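PDB 3GGY: increased sodium tolerance protein 1 from Saccharomyces cerevisiae, which regulates the recruitment of the ATPase VPS4 to ESCRT-III during cargo sorting into multivesicular bodies, and is represented here by its ESCRT-III-like N-terminal domain. Local coordinates for residues A34-S37 with R38-A42. Residues are numbered along the deposited sequence; the frame is centred on the assembly and turned at random.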
ATOM      1  N   ALA A  34      12.589   6.475   3.573  1.00 14.49           N
ATOM      2  CA  ALA A  34      12.965   6.347   2.169  1.00 14.91           C
ATOM      3  C   ALA A  34      13.980   7.442   1.831  1.00 14.92           C
ATOM      4  O   ALA A  34      14.935   7.207   1.092  1.00 15.78           O
ATOM      5  CB  ALA A  34      11.726   6.480   1.279  1.00 14.45           C
ATOM      6  N   LYS A  35      13.779   8.631   2.387  1.00 15.90           N
ATOM      7  CA  LYS A  35      14.698   9.736   2.135  1.00 18.08           C
ATOM      8  C   LYS A  35      16.079   9.401   2.691  1.00 18.86           C
ATOM      9  O   LYS A  35      17.099   9.675   2.052  1.00 18.38           O
ATOM     10  CB  LYS A  35      14.172  11.025   2.771  1.00 20.93           C
ATOM     11  CG  LYS A  35      14.984  12.258   2.409  1.00 25.15           C
ATOM     12  CD  LYS A  35      14.260  13.529   2.816  1.00 28.99           C
ATOM     13  CE  LYS A  35      15.034  14.772   2.397  1.00 32.99           C
ATOM     14  NZ  LYS A  35      16.298  14.933   3.167  1.00 35.11           N
ATOM     15  N   GLN A  36      16.112   8.807   3.881  1.00 16.76           N
ATOM     16  CA  GLN A  36      17.378   8.428   4.497  1.00 18.66           C
ATOM     17  C   GLN A  36      18.070   7.350   3.667  1.00 18.05           C
ATOM     18  O   GLN A  36      19.294   7.341   3.542  1.00 14.89           O
ATOM     19  CB  GLN A  36      17.153   7.916   5.926  1.00 20.71           C
ATOM     20  CG  GLN A  36      18.419   7.393   6.605  1.00 28.86           C
ATOM     21  CD  GLN A  36      18.241   7.181   8.100  1.00 33.27           C
ATOM     22  OE1 GLN A  36      17.705   8.042   8.795  1.00 37.34           O
ATOM     23  NE2 GLN A  36      18.701   6.040   8.605  1.00 33.75           N
ATOM     24  N   SER A  37      17.282   6.440   3.104  1.00 16.25           N
ATOM     25  CA  SER A  37      17.839   5.370   2.288  1.00 15.83           C
ATOM     26  C   SER A  37      18.522   5.926   1.048  1.00 14.57           C
ATOM     27  O   SER A  37      19.568   5.429   0.635  1.00 14.57           O
ATOM     28  CB  SER A  37      16.739   4.390   1.875  1.00 18.49           C
ATOM     29  OG  SER A  37      16.178   3.764   3.016  1.00 22.37           O
ATOM     30  N   ARG A  38      17.930   6.961   0.460  1.00 13.76           N
ATOM     31  CA  ARG A  38      18.501   7.583  -0.727  1.00 13.58           C
ATOM     32  C   ARG A  38      19.854   8.212  -0.384  1.00 13.90           C
ATOM     33  O   ARG A  38      20.805   8.102  -1.153  1.00 12.59           O
ATOM     34  CB  ARG A  38      17.532   8.628  -1.289  1.00 14.44           C
ATOM     35  CG  ARG A  38      16.331   7.995  -2.001  1.00 13.51           C
ATOM     36  CD  ARG A  38      15.285   9.016  -2.428  1.00 17.21           C
ATOM     37  NE  ARG A  38      14.216   8.378  -3.198  1.00 14.84           N
ATOM     38  CZ  ARG A  38      14.247   8.186  -4.513  1.00 16.94           C
ATOM     39  NH1 ARG A  38      15.289   8.596  -5.225  1.00 15.48           N
ATOM     40  NH2 ARG A  38      13.250   7.555  -5.115  1.00 16.32           N
ATOM     41  N   ARG A  39      19.938   8.852   0.778  1.00 13.95           N
ATOM     42  CA  ARG A  39      21.192   9.464   1.219  1.00 15.62           C
ATOM     43  C   ARG A  39      22.246   8.383   1.396  1.00 15.87           C
ATOM     44  O   ARG A  39      23.414   8.574   1.064  1.00 15.14           O
ATOM     45  CB  ARG A  39      21.028  10.160   2.568  1.00 17.11           C
ATOM     46  CG  ARG A  39      19.968  11.231   2.644  1.00 22.38           C
ATOM     47  CD  ARG A  39      19.917  11.781   4.063  1.00 27.36           C
ATOM     48  NE  ARG A  39      21.181  12.415   4.437  1.00 32.36           N
ATOM     49  CZ  ARG A  39      21.563  12.647   5.689  1.00 34.35           C
ATOM     50  NH1 ARG A  39      20.783  12.292   6.704  1.00 33.95           N
ATOM     51  NH2 ARG A  39      22.725  13.243   5.927  1.00 36.17           N
ATOM     52  N   GLN A  40      21.826   7.249   1.943  1.00 15.79           N
ATOM     53  CA  GLN A  40      22.738   6.142   2.190  1.00 16.94           C
ATOM     54  C   GLN A  40      23.228   5.489   0.902  1.00 15.90           C
ATOM     55  O   GLN A  40      24.355   4.995   0.843  1.00 16.47           O
ATOM     56  CB  GLN A  40      22.061   5.130   3.118  1.00 19.85           C
ATOM     57  CG  GLN A  40      21.630   5.778   4.433  1.00 24.78           C
ATOM     58  CD  GLN A  40      20.876   4.844   5.362  1.00 29.67           C
ATOM     59  OE1 GLN A  40      19.939   4.159   4.949  1.00 30.33           O
ATOM     60  NE2 GLN A  40      21.271   4.827   6.633  1.00 31.82           N
ATOM     61  N   VAL A  41      22.389   5.488  -0.131  1.00 13.84           N
ATOM     62  CA  VAL A  41      22.795   4.931  -1.417  1.00 13.40           C
ATOM     63  C   VAL A  41      23.884   5.850  -1.970  1.00 15.09           C
ATOM     64  O   VAL A  41      24.882   5.391  -2.514  1.00 15.52           O
ATOM     65  CB  VAL A  41      21.619   4.884  -2.424  1.00 12.69           C
ATOM     66  CG1 VAL A  41      22.134   4.590  -3.831  1.00 14.57           C
ATOM     67  CG2 VAL A  41      20.627   3.807  -2.011  1.00 13.50           C
ATOM     68  N   ALA A  42      23.686   7.154  -1.811  1.00 14.03           N
ATOM     69  CA  ALA A  42      24.655   8.129  -2.293  1.00 14.79           C
ATOM     70  C   ALA A  42      25.999   7.913  -1.611  1.00 15.63           C
ATOM     71  O   ALA A  42      27.046   7.992  -2.251  1.00 14.43           O
ATOM     72  CB  ALA A  42      24.151   9.546  -2.027  1.00 15.00           C
TER
HETATM   73  O   HOH W   1      17.011   4.194   5.750  1.00 27.27           O
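Val41 N donates to Ser37 O at 2.9 Å, one of four consecutive i to i+4 backbone bonds that carry the long helix 8-46 of this ESCRT-III-like helical domain through residues 34-41. Gln40, Arg39 and Arg38 repeat the bond to Gln36, Lys35 and Ala34. On the outer side, one water joins two side chains a turn apart: it lies 2.9 Å from Ser37 OG and donates to Gln40 OE1 at 3.0 Å. Ser37 OG also bonds Ile33 O, while OE1 accepts from Arg56 of helix 50-82; together with the water, this probably fixes the turn of the Gln40 amide. With CG beside its own backbone N (chi1 -57°), Gln40 runs back over the preceding turn, and its CG sits unusually tight, 2.9 Å from Gln36 O. The two glutamine amide planes stand 77° apart, and Gln36 CG packs against the Gln40 amide, 3.8 Å from its CD. Replacing Gln40 by alanine would probably cost the water its second anchor and leave Arg56 without this acceptor. Toward the domain interior, Arg38 reaches Asp64 in a salt bridge, its side chain touching Leu60 and Ile176. Beside it, Val41 turns CG2 to within 3.3 Å of Ser37 O.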